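Local coordinates for protein 5-carboxymethyl-2-hydroxymuconate delta-isomerase (Mycobacterium smegmatis, PDB 4PFZ) that probably acts as a metal-dependent isomerase or hydrolase of the fumarylacetoacetate hydrolase family, whose members process dicarbonyl and hydroxymuconate-type compounds, at residues 109-114 with 228-233; 180-185 with 239-244. All blocks are in the same frame, centred on the assembly; numbering follows the deposited sequence.

Contact 1 of 2, residues 109-114 with 228-233; sequences HHEGEL and EGVGPI
Gly231 O is approached by two donors: His110 N gives it a hydrogen bond of 3.0 Å (152° at the hydrogen), and His109 CA adds a CA-H...O contact at 3.2 Å. This carbonyl joins the two segments, whose short antiparallel pairing is weak, its register marked by the non-hydrogen-bonded pair His109-Pro232, and two histidine rings clasp the glycine. Gly231 CA stands over the centre of the His109 ring, 4.0 Å from its centroid and 7° off the normal, a CH-pi contact. One face of the His110 imidazole lies against the Gly231 backbone, with Gly231 N 3.3 Å above the plane toward the rim. His110 CG sits between the backbone N and the carbonyl carbon (chi1 58°), bringing the ring over the glycine, while Ile233 CG2 meets its edge 3.7 Å from CD2. Val230 CG1 rests on Glu111 CG at 3.7 Å, and His110 O, which the contact buries, finds no partner in the model. Glu111 and Glu113, near Asp142, are consistent with this family's acidic metal site. His110 ND1 is hydrogen-bonded to Gln192. Strand 108-118 thus carries the short, weakly bonded strand 231-232, pairs with strand 134-145, and turns His110 onto Thr184 of strand 181-186.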
loop_
_atom_site.group_PDB
_atom_site.type_symbol
_atom_site.label_atom_id
_atom_site.label_comp_id
_atom_site.label_asym_id
_atom_site.label_seq_id
_atom_site.Cartn_x
_atom_site.Cartn_y
_atom_site.Cartn_z
ATOM N N HIS B 109 3.789 -15.799 12.354
ATOM C CA HIS B 109 2.578 -15.942 13.168
ATOM C C HIS B 109 1.278 -15.772 12.375
ATOM O O HIS B 109 1.194 -14.955 11.468
ATOM C CB HIS B 109 2.591 -14.929 14.318
ATOM C CG HIS B 109 3.434 -15.340 15.484
ATOM N ND1 HIS B 109 3.419 -14.665 16.688
ATOM C CD2 HIS B 109 4.302 -16.368 15.642
ATOM C CE1 HIS B 109 4.247 -15.256 17.533
ATOM N NE2 HIS B 109 4.795 -16.291 16.925
ATOM N N HIS B 110 0.268 -16.568 12.732
ATOM C CA HIS B 110 -1.099 -16.333 12.266
ATOM C C HIS B 110 -1.728 -15.213 13.077
ATOM O O HIS B 110 -1.454 -15.085 14.262
ATOM C CB HIS B 110 -1.957 -17.599 12.384
ATOM C CG HIS B 110 -2.037 -18.159 13.776
ATOM N ND1 HIS B 110 -2.763 -17.556 14.783
ATOM C CD2 HIS B 110 -1.496 -19.273 14.322
ATOM C CE1 HIS B 110 -2.643 -18.261 15.892
ATOM N NE2 HIS B 110 -1.884 -19.312 15.639
ATOM N N GLU B 111 -2.576 -14.409 12.437
ATOM C CA GLU B 111 -3.360 -13.384 13.141
ATOM C C GLU B 111 -4.759 -13.274 12.548
ATOM O O GLU B 111 -4.974 -12.510 11.616
ATOM C CB GLU B 111 -2.665 -12.014 13.071
ATOM C CG GLU B 111 -1.263 -11.993 13.666
ATOM C CD GLU B 111 -0.737 -10.595 13.964
ATOM O OE1 GLU B 111 -1.315 -9.609 13.470
ATOM O OE2 GLU B 111 0.269 -10.491 14.699
ATOM N N GLY B 112 -5.708 -14.040 13.066
ATOM C CA GLY B 112 -7.057 -14.000 12.534
ATOM C C GLY B 112 -7.685 -12.656 12.838
ATOM O O GLY B 112 -7.519 -12.121 13.939
ATOM N N GLU B 113 -8.367 -12.083 11.847
ATOM C CA GLU B 113 -9.036 -10.790 12.024
ATOM C C GLU B 113 -10.327 -10.680 11.218
ATOM O O GLU B 113 -10.460 -11.284 10.152
ATOM C CB GLU B 113 -8.118 -9.627 11.605
ATOM C CG GLU B 113 -6.638 -9.861 11.839
ATOM C CD GLU B 113 -5.847 -8.593 12.092
ATOM O OE1 GLU B 113 -6.315 -7.492 11.736
ATOM O OE2 GLU B 113 -4.726 -8.705 12.635
ATOM N N LEU B 114 -11.256 -9.867 11.713
ATOM C CA LEU B 114 -12.402 -9.446 10.927
ATOM C C LEU B 114 -11.946 -8.349 9.982
ATOM O O LEU B 114 -11.235 -7.439 10.396
ATOM C CB LEU B 114 -13.540 -8.952 11.841
ATOM C CG LEU B 114 -14.742 -8.315 11.149
ATOM C CD1 LEU B 114 -15.506 -9.354 10.366
ATOM C CD2 LEU B 114 -15.647 -7.643 12.184
ATOM N N GLU B 228 -5.638 -12.056 21.581
ATOM C CA GLU B 228 -4.511 -12.842 22.070
ATOM C C GLU B 228 -4.458 -14.227 21.412
ATOM O O GLU B 228 -5.428 -14.675 20.797
ATOM C CB GLU B 228 -4.580 -12.982 23.597
ATOM N N GLY B 229 -3.318 -14.898 21.538
ATOM C CA GLY B 229 -3.189 -16.255 21.046
ATOM C C GLY B 229 -2.443 -16.387 19.737
ATOM O O GLY B 229 -2.328 -17.494 19.204
ATOM N N VAL B 230 -1.954 -15.269 19.203
ATOM C CA VAL B 230 -1.136 -15.323 18.000
ATOM C C VAL B 230 -0.007 -16.325 18.236
ATOM O O VAL B 230 0.569 -16.409 19.332
ATOM C CB VAL B 230 -0.571 -13.936 17.606
ATOM C CG1 VAL B 230 -1.705 -12.993 17.196
ATOM C CG2 VAL B 230 0.254 -13.338 18.735
ATOM N N GLY B 231 0.264 -17.139 17.228
ATOM C CA GLY B 231 1.196 -18.231 17.397
ATOM C C GLY B 231 1.799 -18.652 16.078
ATOM O O GLY B 231 1.354 -18.219 15.018
ATOM N N PRO B 232 2.812 -19.522 16.136
ATOM C CA PRO B 232 3.540 -19.885 14.922
ATOM C C PRO B 232 2.760 -20.806 13.988
ATOM O O PRO B 232 1.853 -21.546 14.397
ATOM C CB PRO B 232 4.783 -20.596 15.465
ATOM C CG PRO B 232 4.329 -21.169 16.775
ATOM C CD PRO B 232 3.381 -20.150 17.341
ATOM N N ILE B 233 3.124 -20.733 12.715
ATOM C CA ILE B 233 2.652 -21.680 11.715
ATOM C C ILE B 233 3.869 -22.230 10.974
ATOM O O ILE B 233 4.822 -21.493 10.695
ATOM C CB ILE B 233 1.660 -21.027 10.735
ATOM C CG1 ILE B 233 2.295 -19.818 10.047
ATOM C CG2 ILE B 233 0.415 -20.563 11.480
ATOM C CD1 ILE B 233 1.399 -19.193 8.995
#

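Contact 2 of 2, residues 180-185 with 239-244; sequences VELRTE and VSITVE
Leu182 CD1 is the methyl shared by two side-chain contacts on the tightly packed side: it lies 3.5 Å from Val243 CG2 and 3.6 Å from Ile241 CG2, reaching both from a side chain whose CG is anti to the backbone N (chi1 170°). Thr184 shares that face, its CG2 3.8 Å from Val239 CG1, and its OG1 is hydrogen-bonded to Gln192. Ile241 and Val243 also touch Ile139 of strand 134-145, so this face is buried. The backbones form an antiparallel ladder, their axes 4.6 Å apart at closest approach and 166° between directions, with reciprocal N-H...O bonds at the hydrogen-bonded pairs Arg183-Thr242 and Glu185-Ser240. The Glu185 N to Ser240 O bond measures 2.7 Å. At the strand end Glu244 N bonds to Glu181 O, and Glu244 OE1 takes Glu181 N on its anti lone pair at 2.9 Å, a side chain replacing a backbone acceptor.

The other face is polar and partly exposed. There the Arg183 guanidinium lies flat over Thr242 CB, 4.0 Å below its plane. Its NE forms a salt bridge to Glu185 OE2 at 2.9 Å, in the guanidinium plane, and NH1 a weak one to Glu181 OE2. Two carboxylates thus probably hold the guanidinium's rotation and more than offset its charge, giving this face a salt-bridge network where the other has hydrocarbon packing.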
loop_
_atom_site.group_PDB
_atom_site.type_symbol
_atom_site.label_atom_id
_atom_site.label_comp_id
_atom_site.label_asym_id
_atom_site.label_seq_id
_atom_site.Cartn_x
_atom_site.Cartn_y
_atom_site.Cartn_z
ATOM N N VAL B 180 -19.718 -10.540 17.165
ATOM C CA VAL B 180 -19.573 -11.859 16.569
ATOM C C VAL B 180 -18.288 -12.511 17.064
ATOM O O VAL B 180 -17.291 -11.822 17.323
ATOM C CB VAL B 180 -19.566 -11.794 15.017
ATOM C CG1 VAL B 180 -20.919 -11.306 14.511
ATOM C CG2 VAL B 180 -18.446 -10.900 14.509
ATOM N N GLU B 181 -18.312 -13.836 17.194
ATOM C CA GLU B 181 -17.132 -14.576 17.617
ATOM C C GLU B 181 -16.119 -14.709 16.488
ATOM O O GLU B 181 -16.479 -15.002 15.347
ATOM C CB GLU B 181 -17.502 -15.976 18.131
ATOM C CG GLU B 181 -16.283 -16.746 18.623
ATOM C CD GLU B 181 -16.536 -18.228 18.785
ATOM O OE1 GLU B 181 -17.038 -18.617 19.851
ATOM O OE2 GLU B 181 -16.215 -19.000 17.855
ATOM N N LEU B 182 -14.854 -14.489 16.836
ATOM C CA LEU B 182 -13.711 -14.704 15.961
ATOM C C LEU B 182 -12.835 -15.799 16.567
ATOM O O LEU B 182 -12.539 -15.767 17.763
ATOM C CB LEU B 182 -12.917 -13.406 15.791
ATOM C CG LEU B 182 -11.549 -13.463 15.107
ATOM C CD1 LEU B 182 -11.687 -14.036 13.722
ATOM C CD2 LEU B 182 -10.936 -12.068 15.033
ATOM N N ARG B 183 -12.452 -16.791 15.773
ATOM C CA ARG B 183 -11.567 -17.822 16.297
ATOM C C ARG B 183 -10.643 -18.381 15.230
ATOM O O ARG B 183 -10.986 -18.429 14.042
ATOM C CB ARG B 183 -12.373 -18.954 16.950
ATOM C CG ARG B 183 -12.958 -19.973 15.995
ATOM C CD ARG B 183 -13.549 -21.159 16.774
ATOM N NE ARG B 183 -13.949 -22.236 15.875
ATOM C CZ ARG B 183 -15.160 -22.345 15.338
ATOM N NH1 ARG B 183 -16.097 -21.446 15.620
ATOM N NH2 ARG B 183 -15.439 -23.357 14.528
ATOM N N THR B 184 -9.454 -18.780 15.669
ATOM C CA THR B 184 -8.408 -19.285 14.773
ATOM C C THR B 184 -8.074 -20.698 15.204
ATOM O O THR B 184 -7.878 -20.944 16.388
ATOM C CB THR B 184 -7.138 -18.416 14.823
ATOM O OG1 THR B 184 -7.477 -17.055 14.565
ATOM C CG2 THR B 184 -6.085 -18.874 13.773
ATOM N N GLU B 185 -8.034 -21.633 14.262
ATOM C CA GLU B 185 -7.557 -22.971 14.589
ATOM C C GLU B 185 -6.345 -23.318 13.743
ATOM O O GLU B 185 -6.276 -22.973 12.566
ATOM C CB GLU B 185 -8.661 -24.011 14.394
ATOM C CG GLU B 185 -9.922 -23.674 15.181
ATOM C CD GLU B 185 -11.059 -24.628 14.910
ATOM O OE1 GLU B 185 -10.886 -25.534 14.064
ATOM O OE2 GLU B 185 -12.126 -24.472 15.543
ATOM N N VAL B 239 -4.273 -23.457 8.672
ATOM C CA VAL B 239 -4.829 -22.437 9.549
ATOM C C VAL B 239 -6.251 -22.131 9.110
ATOM O O VAL B 239 -6.490 -21.862 7.934
ATOM C CB VAL B 239 -4.017 -21.130 9.530
ATOM C CG1 VAL B 239 -4.509 -20.170 10.622
ATOM C CG2 VAL B 239 -2.536 -21.409 9.688
ATOM N N SER B 240 -7.183 -22.183 10.052
ATOM C CA SER B 240 -8.579 -21.889 9.763
ATOM C C SER B 240 -9.130 -20.816 10.692
ATOM O O SER B 240 -9.122 -20.972 11.911
ATOM C CB SER B 240 -9.421 -23.154 9.860
ATOM O OG SER B 240 -9.171 -23.988 8.744
ATOM N N ILE B 241 -9.604 -19.725 10.101
ATOM C CA ILE B 241 -10.160 -18.620 10.868
ATOM C C ILE B 241 -11.652 -18.538 10.609
ATOM O O ILE B 241 -12.087 -18.432 9.464
ATOM C CB ILE B 241 -9.498 -17.275 10.506
ATOM C CG1 ILE B 241 -7.981 -17.365 10.706
ATOM C CG2 ILE B 241 -10.100 -16.149 11.348
ATOM C CD1 ILE B 241 -7.199 -16.391 9.861
ATOM N N THR B 242 -12.424 -18.600 11.680
ATOM C CA THR B 242 -13.858 -18.609 11.571
ATOM C C THR B 242 -14.437 -17.363 12.217
ATOM O O THR B 242 -14.131 -17.026 13.361
ATOM C CB THR B 242 -14.463 -19.873 12.225
ATOM O OG1 THR B 242 -14.011 -21.033 11.514
ATOM C CG2 THR B 242 -15.980 -19.826 12.174
ATOM N N VAL B 243 -15.278 -16.669 11.472
ATOM C CA VAL B 243 -16.031 -15.581 12.068
ATOM C C VAL B 243 -17.498 -15.924 12.037
ATOM O O VAL B 243 -18.026 -16.349 11.010
ATOM C CB VAL B 243 -15.787 -14.252 11.342
ATOM C CG1 VAL B 243 -16.601 -13.130 11.965
ATOM C CG2 VAL B 243 -14.319 -13.916 11.388
ATOM N N GLU B 244 -18.138 -15.759 13.188
ATOM C CA GLU B 244 -19.558 -15.992 13.322
ATOM C C GLU B 244 -20.344 -15.163 12.312
ATOM O O GLU B 244 -20.186 -13.946 12.245
ATOM C CB GLU B 244 -20.002 -15.657 14.744
ATOM C CG GLU B 244 -21.476 -15.850 15.000
ATOM C CD GLU B 244 -21.856 -15.532 16.433
ATOM O OE1 GLU B 244 -20.973 -15.100 17.206
ATOM O OE2 GLU B 244 -23.044 -15.717 16.784
#

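The centres of contacts 1 and 2 lie about 10 Å apart, and both belong to the fumarylacetoacetate hydrolase family region. Along the chain their segments alternate, 109-114, 180-185, 228-233, 239-244, so each contact closes across a segment of the other. Contact 1 joins strand 108-118 to the short strand 231-232; contact 2 pairs two adjacent interior strands of a five-stranded sheet. The two pack directly: Ile233 CG2 meets Val239 CG2 at 3.6 Å, and Gly112 CA meets Ile241 CD1 at 3.6 Å. Gln192 of strand 189-195 is hydrogen-bonded to His110, Gly112 and Thr184, a polar tie between them. Since strand 238-243 follows strand 231-232, one chain passage serves both, linking two beta layers.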